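Local coordinates for glycerol-3-phosphate dehydrogenase [NAD(P)+] (Coxiella burnetii, PDB 3K96), which probably catalyses the NAD(P)H-dependent reduction of dihydroxyacetone phosphate to sn-glycerol 3-phosphate, the key precursor for phospholipid synthesis, at residues A[41-46]-A[76-81]; A[47-52]-A[82-87]; A[310-315]-A[330-335]. All coordinates share one frame; numbering follows the deposited sequence. Where two conformers were deposited one is given.

Interaction 1: A[41-46]-A[76-81]; sequences GTALAL and RYLPNY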
loop_
_atom_site.group_PDB
_atom_site.type_symbol
_atom_site.label_atom_id
_atom_site.label_comp_id
_atom_site.label_asym_id
_atom_site.label_seq_id
_atom_site.Cartn_x
_atom_site.Cartn_y
_atom_site.Cartn_z
ATOM N N GLY A 41 -11.887 6.256 19.708
ATOM C CA GLY A 41 -13.157 6.054 20.453
ATOM C C GLY A 41 -14.084 7.245 20.366
ATOM O O GLY A 41 -15.296 7.106 20.163
ATOM N N THR A 42 -13.500 8.439 20.480
ATOM C CA THR A 42 -14.265 9.670 20.441
ATOM C C THR A 42 -14.815 9.937 19.036
ATOM O O THR A 42 -15.939 10.411 18.894
ATOM C CB THR A 42 -13.423 10.868 20.905
ATOM O OG1 THR A 42 -12.894 10.617 22.212
ATOM C CG2 THR A 42 -14.264 12.143 20.936
ATOM N N ALA A 43 -14.020 9.642 18.003
ATOM C CA ALA A 43 -14.453 9.831 16.620
ATOM C C ALA A 43 -15.654 8.915 16.317
ATOM O O ALA A 43 -16.612 9.323 15.684
ATOM C CB ALA A 43 -13.288 9.547 15.635
ATOM N N LEU A 44 -15.577 7.671 16.752
ATOM C CA LEU A 44 -16.698 6.731 16.573
ATOM C C LEU A 44 -17.941 7.259 17.316
ATOM O O LEU A 44 -19.076 7.157 16.823
ATOM C CB LEU A 44 -16.313 5.344 17.081
ATOM C CG LEU A 44 -15.434 4.521 16.141
ATOM C CD1 LEU A 44 -14.736 3.390 16.894
ATOM C CD2 LEU A 44 -16.258 4.026 14.947
ATOM N N ALA A 45 -17.720 7.828 18.492
ATOM C CA ALA A 45 -18.825 8.377 19.287
ATOM C C ALA A 45 -19.492 9.520 18.548
ATOM O O ALA A 45 -20.720 9.683 18.619
ATOM C CB ALA A 45 -18.328 8.822 20.684
ATOM N N LEU A 46 -18.691 10.313 17.817
ATOM C CA LEU A 46 -19.227 11.420 17.038
ATOM C C LEU A 46 -20.006 10.932 15.847
ATOM O O LEU A 46 -21.050 11.478 15.525
ATOM C CB LEU A 46 -18.117 12.362 16.541
ATOM C CG LEU A 46 -17.462 13.256 17.572
ATOM C CD1 LEU A 46 -16.249 13.961 16.986
ATOM C CD2 LEU A 46 -18.517 14.248 18.095
ATOM N N ARG A 76 -8.169 16.645 25.159
ATOM C CA ARG A 76 -6.950 15.858 25.222
ATOM C C ARG A 76 -6.659 15.074 23.981
ATOM O O ARG A 76 -5.503 14.946 23.625
ATOM C CB ARG A 76 -6.988 14.814 26.324
ATOM C CG ARG A 76 -6.929 15.349 27.686
ATOM C CD ARG A 76 -6.753 14.238 28.687
ATOM N NE ARG A 76 -6.865 14.797 30.019
ATOM C CZ ARG A 76 -6.706 14.108 31.137
ATOM N NH1 ARG A 76 -6.420 12.808 31.101
ATOM N NH2 ARG A 76 -6.831 14.729 32.296
ATOM N N TYR A 77 -7.691 14.520 23.340
ATOM C CA TYR A 77 -7.461 13.608 22.217
ATOM C C TYR A 77 -8.136 13.930 20.891
ATOM O O TYR A 77 -7.755 13.372 19.886
ATOM C CB TYR A 77 -7.797 12.155 22.647
ATOM C CG TYR A 77 -6.972 11.669 23.823
ATOM C CD1 TYR A 77 -5.621 11.422 23.683
ATOM C CD2 TYR A 77 -7.544 11.455 25.067
ATOM C CE1 TYR A 77 -4.852 11.002 24.756
ATOM C CE2 TYR A 77 -6.786 11.021 26.147
ATOM C CZ TYR A 77 -5.441 10.801 25.984
ATOM O OH TYR A 77 -4.662 10.372 27.042
ATOM N N LEU A 78 -9.127 14.804 20.870
ATOM C CA LEU A 78 -9.776 15.160 19.612
ATOM C C LEU A 78 -10.315 16.588 19.720
ATOM O O LEU A 78 -11.533 16.815 19.659
ATOM C CB LEU A 78 -10.909 14.170 19.275
ATOM C CG LEU A 78 -11.405 14.099 17.821
ATOM C CD1 LEU A 78 -10.291 13.558 16.933
ATOM C CD2 LEU A 78 -12.656 13.214 17.673
ATOM N N PRO A 79 -9.403 17.562 19.899
ATOM C CA PRO A 79 -9.823 18.948 20.020
ATOM C C PRO A 79 -10.426 19.449 18.726
ATOM O O PRO A 79 -10.139 18.895 17.656
ATOM C CB PRO A 79 -8.510 19.694 20.329
ATOM C CG PRO A 79 -7.432 18.836 19.740
ATOM C CD PRO A 79 -7.935 17.416 19.961
ATOM N N ASN A 80 -11.283 20.458 18.853
ATOM C CA ASN A 80 -11.956 21.131 17.743
ATOM C C ASN A 80 -13.210 20.437 17.191
ATOM O O ASN A 80 -13.733 20.854 16.164
ATOM C CB ASN A 80 -10.976 21.414 16.601
ATOM C CG ASN A 80 -9.769 22.197 17.057
ATOM O OD1 ASN A 80 -8.638 21.822 16.759
ATOM N ND2 ASN A 80 -9.995 23.266 17.818
ATOM N N TYR A 81 -13.673 19.384 17.856
ATOM C CA TYR A 81 -14.885 18.680 17.436
ATOM C C TYR A 81 -15.856 18.542 18.616
ATOM O O TYR A 81 -15.869 17.502 19.287
ATOM C CB TYR A 81 -14.533 17.308 16.837
ATOM C CG TYR A 81 -13.781 17.465 15.555
ATOM C CD1 TYR A 81 -14.445 17.789 14.391
ATOM C CD2 TYR A 81 -12.396 17.342 15.512
ATOM C CE1 TYR A 81 -13.762 17.969 13.211
ATOM C CE2 TYR A 81 -11.713 17.527 14.339
ATOM C CZ TYR A 81 -12.407 17.841 13.191
ATOM O OH TYR A 81 -11.737 18.021 12.013
#
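T42 and L46, one turn apart on helix 39-49, face the irregular segment 76-81, whose type II beta turn runs from L78 to Y81; the CA atoms of T42 and L78 come within 7.1 Å. The contact is apolar across the two segments. L78 carries it through one methyl. Its CG stands anti to the backbone N (chi1 -161°), and CD2 reaches the helix. There L78 CD2 lies 3.7 Å from L46 CD1, the two leucines meeting tip to tip. The same methyl is 3.8 Å from T42 CG2, with T42 and L78 lying alongside each other and pointing opposite ways. A43 adds a looser contact, its CB 4.2 Å from L78 CD2. L46 CD1 also touches Y81, 3.8 Å from CB, and the two side chains cross at about a right angle. The Y81 ring itself leads away, toward A169 and A170. T42 turns its hydroxyl elsewhere: OG1 bonds to G38 O in the preceding turn and to N74. This is the first helix of a Rossmann-type nucleotide-binding domain. G41 fits the last glycine of a GxGxxG pattern, consistent with the dinucleotide-binding loop, and the neighbouring W40 is a predicted NADPH-binding residue.

Interaction 2: A[47-52]-A[82-87]; sequences VLARKG and PFPETL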
loop_
_atom_site.group_PDB
_atom_site.type_symbol
_atom_site.label_atom_id
_atom_site.label_comp_id
_atom_site.label_asym_id
_atom_site.label_seq_id
_atom_site.Cartn_x
_atom_site.Cartn_y
_atom_site.Cartn_z
ATOM N N VAL A 47 -19.475 9.936 15.140
ATOM C CA VAL A 47 -20.186 9.406 13.991
ATOM C C VAL A 47 -21.609 9.005 14.393
ATOM O O VAL A 47 -22.568 9.330 13.696
ATOM C CB VAL A 47 -19.458 8.192 13.391
ATOM C CG1 VAL A 47 -20.366 7.436 12.440
ATOM C CG2 VAL A 47 -18.138 8.649 12.685
ATOM N N LEU A 48 -21.739 8.290 15.506
ATOM C CA LEU A 48 -23.052 7.843 15.965
ATOM C C LEU A 48 -23.897 8.981 16.547
ATOM O O LEU A 48 -25.060 9.127 16.198
ATOM C CB LEU A 48 -22.902 6.722 17.011
ATOM C CG LEU A 48 -22.163 5.459 16.532
ATOM C CD1 LEU A 48 -21.927 4.482 17.663
ATOM C CD2 LEU A 48 -22.902 4.796 15.384
ATOM N N ALA A 49 -23.316 9.782 17.433
ATOM C CA ALA A 49 -24.068 10.857 18.092
ATOM C C ALA A 49 -24.586 11.892 17.080
ATOM O O ALA A 49 -25.705 12.420 17.224
ATOM C CB ALA A 49 -23.236 11.512 19.242
ATOM N N ARG A 50 -23.807 12.143 16.025
ATOM C CA ARG A 50 -24.235 13.074 14.978
ATOM C C ARG A 50 -25.480 12.622 14.243
ATOM O O ARG A 50 -26.183 13.444 13.658
ATOM C CB ARG A 50 -23.118 13.327 13.955
ATOM C CG ARG A 50 -22.040 14.267 14.465
ATOM C CD ARG A 50 -20.790 14.159 13.606
ATOM N NE ARG A 50 -19.725 15.045 14.052
ATOM C CZ ARG A 50 -18.487 15.020 13.563
ATOM N NH1 ARG A 50 -18.159 14.129 12.628
ATOM N NH2 ARG A 50 -17.574 15.872 14.009
ATOM N N LYS A 51 -25.740 11.326 14.228
ATOM C CA LYS A 51 -26.926 10.812 13.554
ATOM C C LYS A 51 -28.125 10.850 14.521
ATOM O O LYS A 51 -29.237 10.487 14.157
ATOM C CB LYS A 51 -26.651 9.396 13.031
ATOM C CG LYS A 51 -25.421 9.345 12.061
ATOM C CD LYS A 51 -24.677 7.994 12.147
ATOM C CE LYS A 51 -25.217 6.932 11.275
ATOM N NZ LYS A 51 -24.766 7.128 9.899
ATOM N N GLY A 52 -27.890 11.303 15.748
ATOM C CA GLY A 52 -28.965 11.436 16.733
ATOM C C GLY A 52 -29.046 10.281 17.716
ATOM O O GLY A 52 -29.867 10.304 18.629
ATOM N N PRO A 82 -16.659 19.595 18.874
ATOM C CA PRO A 82 -17.631 19.605 19.979
ATOM C C PRO A 82 -18.634 18.467 19.909
ATOM O O PRO A 82 -19.030 18.031 18.818
ATOM C CB PRO A 82 -18.379 20.936 19.809
ATOM C CG PRO A 82 -17.538 21.765 18.878
ATOM C CD PRO A 82 -16.794 20.788 18.013
ATOM N N PHE A 83 -19.035 17.997 21.079
ATOM C CA PHE A 83 -19.995 16.932 21.168
ATOM C C PHE A 83 -21.414 17.389 20.824
ATOM O O PHE A 83 -21.814 18.462 21.194
ATOM C CB PHE A 83 -20.074 16.364 22.593
ATOM C CG PHE A 83 -18.805 15.740 23.103
ATOM C CD1 PHE A 83 -17.773 15.396 22.258
ATOM C CD2 PHE A 83 -18.727 15.351 24.428
ATOM C CE1 PHE A 83 -16.634 14.782 22.746
ATOM C CE2 PHE A 83 -17.610 14.714 24.921
ATOM C CZ PHE A 83 -16.555 14.428 24.077
ATOM N N PRO A 84 -22.173 16.556 20.106
ATOM C CA PRO A 84 -23.585 16.853 19.918
ATOM C C PRO A 84 -24.287 16.593 21.264
ATOM O O PRO A 84 -23.702 15.983 22.160
ATOM C CB PRO A 84 -24.041 15.827 18.880
ATOM C CG PRO A 84 -22.804 15.326 18.250
ATOM C CD PRO A 84 -21.707 15.470 19.236
ATOM N N GLU A 85 -25.520 17.057 21.414
ATOM C CA GLU A 85 -26.235 16.890 22.679
ATOM C C GLU A 85 -26.400 15.412 23.097
ATOM O O GLU A 85 -26.403 15.103 24.273
ATOM C CB GLU A 85 -27.607 17.604 22.593
ATOM C CG GLU A 85 -28.447 17.583 23.886
ATOM C CD GLU A 85 -27.747 18.268 25.066
ATOM O OE1 GLU A 85 -28.147 18.020 26.239
ATOM O OE2 GLU A 85 -26.783 19.044 24.824
ATOM N N THR A 86 -26.484 14.500 22.129
ATOM C CA THR A 86 -26.696 13.069 22.420
ATOM C C THR A 86 -25.451 12.302 22.871
ATOM O O THR A 86 -25.543 11.105 23.194
ATOM C CB THR A 86 -27.352 12.354 21.237
ATOM O OG1 THR A 86 -26.594 12.604 20.045
ATOM C CG2 THR A 86 -28.797 12.861 21.037
ATOM N N LEU A 87 -24.306 12.985 22.915
ATOM C CA LEU A 87 -23.057 12.377 23.342
ATOM C C LEU A 87 -22.679 12.883 24.725
ATOM O O LEU A 87 -22.473 14.085 24.915
ATOM C CB LEU A 87 -21.949 12.691 22.338
ATOM C CG LEU A 87 -20.508 12.302 22.672
ATOM C CD1 LEU A 87 -20.362 10.887 23.165
ATOM C CD2 LEU A 87 -19.649 12.536 21.424
HETATM O O HOH W 1 -17.847 17.797 16.075
#
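A49 provides the apolar centre of this contact, on the last turn of helix 39-49. Its CB points at segment 82-87 and sits 3.6 Å from L87 CB. The ring of P84 adds a second apolar neighbour, with CG 4.0 Å from A49 CB. P84 CG is equally close to R50 CG, where the base of the arginine crosses the ring at a slant. The methyl CG2 of T86 packs against G52 O at 3.7 Å.

Polar contacts lie around this patch. T86 OG1 is 3.0 Å from A49 O. The same hydroxyl has a weak hydrogen bond to Q53 O. T86 holds OG1 between its backbone N and carbonyl carbon (chi1 53°), which turns CG2 toward G52.

One link runs through water. R50 extends from CG to NE past P84, and its NH2 donates to a water 2.8 Å away, in the plane of the guanidinium. The water in turn donates to P82 O at 3.0 Å. R50 NH2 also bonds to A169 O, so two acceptors hold this nitrogen.

Backbone turns frame both sides. G52, just past the helix, has positive phi and completes a Schellman motif, and a type I turn spans P84 to L87.

The contact is thus a small apolar patch where the helix end meets the start of strand 87-90, with polar groups at its margin and R50 reaching P82 O through a water.

Interaction 3: A[310-315]-A[330-335]; sequences NTDQVH and QVHRIL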
loop_
_atom_site.group_PDB
_atom_site.type_symbol
_atom_site.label_atom_id
_atom_site.label_comp_id
_atom_site.label_asym_id
_atom_site.label_seq_id
_atom_site.Cartn_x
_atom_site.Cartn_y
_atom_site.Cartn_z
ATOM N N ASN A 310 2.553 -4.246 20.905
ATOM C CA ASN A 310 2.136 -5.154 19.841
ATOM C C ASN A 310 3.298 -6.070 19.425
ATOM O O ASN A 310 3.098 -7.250 19.208
ATOM C CB ASN A 310 1.708 -4.438 18.548
ATOM C CG ASN A 310 0.435 -3.598 18.667
ATOM O OD1 ASN A 310 0.192 -2.760 17.788
ATOM N ND2 ASN A 310 -0.372 -3.805 19.711
ATOM N N THR A 311 4.496 -5.496 19.254
ATOM C CA THR A 311 5.659 -6.255 18.809
ATOM C C THR A 311 5.947 -7.370 19.799
ATOM O O THR A 311 6.133 -8.536 19.426
ATOM C CB THR A 311 6.935 -5.366 18.670
ATOM O OG1 THR A 311 6.701 -4.309 17.745
ATOM C CG2 THR A 311 8.132 -6.171 18.170
ATOM N N ASP A 312 5.950 -7.020 21.070
ATOM C CA ASP A 312 6.243 -8.011 22.108
ATOM C C ASP A 312 5.217 -9.124 22.154
ATOM O O ASP A 312 5.586 -10.292 22.280
ATOM C CB ASP A 312 6.354 -7.325 23.474
ATOM C CG ASP A 312 7.557 -6.406 23.554
ATOM O OD1 ASP A 312 8.463 -6.544 22.677
ATOM O OD2 ASP A 312 7.598 -5.552 24.480
ATOM N N GLN A 313 3.931 -8.785 22.012
ATOM C CA GLN A 313 2.881 -9.821 22.099
ATOM C C GLN A 313 2.892 -10.745 20.890
ATOM O O GLN A 313 2.783 -11.967 21.031
ATOM C CB GLN A 313 1.487 -9.204 22.270
ATOM C CG GLN A 313 1.313 -8.380 23.531
ATOM C CD GLN A 313 1.501 -9.191 24.791
ATOM O OE1 GLN A 313 1.000 -10.306 24.921
ATOM N NE2 GLN A 313 2.223 -8.629 25.733
ATOM N N VAL A 314 3.052 -10.168 19.705
ATOM C CA VAL A 314 3.065 -10.950 18.492
ATOM C C VAL A 314 4.322 -11.793 18.417
ATOM O O VAL A 314 4.263 -12.954 18.002
ATOM C CB VAL A 314 2.895 -10.066 17.235
ATOM C CG1 VAL A 314 3.146 -10.862 15.970
ATOM C CG2 VAL A 314 1.504 -9.459 17.229
ATOM N N HIS A 315 5.445 -11.236 18.846
ATOM C CA HIS A 315 6.713 -11.991 18.845
ATOM C C HIS A 315 6.547 -13.240 19.713
ATOM O O HIS A 315 6.915 -14.333 19.299
ATOM C CB HIS A 315 7.869 -11.145 19.361
ATOM C CG HIS A 315 9.195 -11.852 19.340
ATOM N ND1 HIS A 315 9.792 -12.357 20.475
ATOM C CD2 HIS A 315 10.035 -12.133 18.321
ATOM C CE1 HIS A 315 10.946 -12.918 20.154
ATOM N NE2 HIS A 315 11.114 -12.798 18.849
ATOM N N GLN A 330 12.893 -8.679 13.730
ATOM C CA GLN A 330 13.936 -7.647 13.680
ATOM C C GLN A 330 13.540 -6.463 14.544
ATOM O O GLN A 330 14.361 -5.933 15.283
ATOM C CB GLN A 330 14.201 -7.175 12.256
ATOM C CG GLN A 330 14.983 -8.141 11.402
ATOM C CD GLN A 330 16.448 -8.236 11.800
ATOM O OE1 GLN A 330 16.781 -8.473 12.960
ATOM N NE2 GLN A 330 17.332 -8.063 10.820
ATOM N N VAL A 331 12.283 -6.046 14.467
ATOM C CA VAL A 331 11.839 -4.918 15.307
ATOM C C VAL A 331 12.064 -5.284 16.783
ATOM O O VAL A 331 12.598 -4.484 17.562
ATOM C CB VAL A 331 10.384 -4.491 15.044
ATOM C CG1 VAL A 331 9.931 -3.438 16.070
ATOM C CG2 VAL A 331 10.248 -3.946 13.631
ATOM N N HIS A 332 11.705 -6.509 17.157
ATOM C CA HIS A 332 11.911 -6.960 18.530
ATOM C C HIS A 332 13.398 -6.873 18.924
ATOM O O HIS A 332 13.718 -6.476 20.047
ATOM C CB HIS A 332 11.396 -8.405 18.711
ATOM C CG HIS A 332 11.243 -8.813 20.143
ATOM N ND1 HIS A 332 12.238 -9.456 20.849
ATOM C CD2 HIS A 332 10.213 -8.636 21.012
ATOM C CE1 HIS A 332 11.818 -9.677 22.085
ATOM N NE2 HIS A 332 10.600 -9.174 22.216
ATOM N N ARG A 333 14.292 -7.262 18.001
ATOM C CA ARG A 333 15.735 -7.213 18.247
ATOM C C ARG A 333 16.201 -5.768 18.423
ATOM O O ARG A 333 17.044 -5.471 19.265
ATOM C CB ARG A 333 16.519 -7.861 17.093
ATOM C CG ARG A 333 16.247 -9.341 16.836
ATOM C CD ARG A 333 17.054 -9.842 15.604
ATOM N NE ARG A 333 18.483 -9.873 15.880
ATOM C CZ ARG A 333 19.450 -9.938 14.963
ATOM N NH1 ARG A 333 19.190 -9.923 13.644
ATOM N NH2 ARG A 333 20.697 -9.962 15.383
ATOM N N ILE A 334 15.641 -4.867 17.627
ATOM C CA ILE A 334 15.996 -3.468 17.710
ATOM C C ILE A 334 15.613 -2.926 19.082
ATOM O O ILE A 334 16.360 -2.173 19.704
ATOM C CB ILE A 334 15.315 -2.678 16.578
ATOM C CG1 ILE A 334 15.990 -3.022 15.251
ATOM C CG2 ILE A 334 15.413 -1.181 16.815
ATOM C CD1 ILE A 334 15.298 -2.460 14.031
ATOM N N LEU A 335 14.452 -3.339 19.573
ATOM C CA LEU A 335 13.957 -2.853 20.862
ATOM C C LEU A 335 14.626 -3.474 22.078
ATOM O O LEU A 335 14.906 -2.787 23.063
ATOM C CB LEU A 335 12.446 -3.156 20.988
ATOM C CG LEU A 335 11.455 -2.509 20.022
ATOM C CD1 LEU A 335 10.004 -2.922 20.338
ATOM C CD2 LEU A 335 11.578 -1.007 20.077
#
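H315 and H332 stack face to face between two helices of the all-helical C-terminal domain. The pair forms part of a helix-helix packing. Helices 307-320 and 326-336 run closer to antiparallel than parallel: the axes of their short segments make an angle of 123° and approach to 9.6 Å.

The tight part is the histidine stack and the threonine beside it. The ring planes are only 9° apart and the centroids 3.9 Å apart. Each ring covers the other's centre, with H332 CG over H315 and H315 ND1 over H332. Both residues have CG anti to the backbone N, with chi1 -178° for H315; this carries each ring out from its helix toward the other helix. The CB of H332 also lies over the face of H315, a CH-pi contact. T311 packs deeper. Its CG2 comes to the edge of the H332 ring, near the ring plane, and is 3.7 Å from H332 N. T311 OG1 lies 3.7 Å from V331 CG1, and the two side chains cross at about a right angle. That hydroxyl is bonded to G307 O one turn back, so the polar atom is satisfied within its own helix. On this buried side L335 CD1 lies 4.3 Å from T311 CB, and I218 of helix 206-228 touches T311 as well.

The stack is tight although both rings are partly exposed, and D312 stands at the solvent rim. F329 also meets the H315 ring, and H336 meets the H332 ring. D312 sends its carboxylate past H332, with the two planes steeply inclined. D312 OD1 accepts a hydrogen bond from H336 NE2, and the same oxygen lies 3.2 Å from H332 CD2.

How the interactions relate
From the N terminus, helix 39-49 and the turn after it supply the first partners of interactions 1 and 2. The chain then passes through strand 55-58 and helix 62-71 before returning as the loop that leads into strand 87-90, which L87 opens. Interaction 1 closes its loop at 76-81 and interaction 2 at 82-87. Their segments alternate, so the two loops cross. The contacts touch each other, for example through L46 CD2 and P84 CD, and together hold this loop along the helix. Interaction 3 follows much later in series. It closes a short span that takes in the facing ends of helices 307-320 and 326-336 and their connection, on the opposite side of the chain's centre.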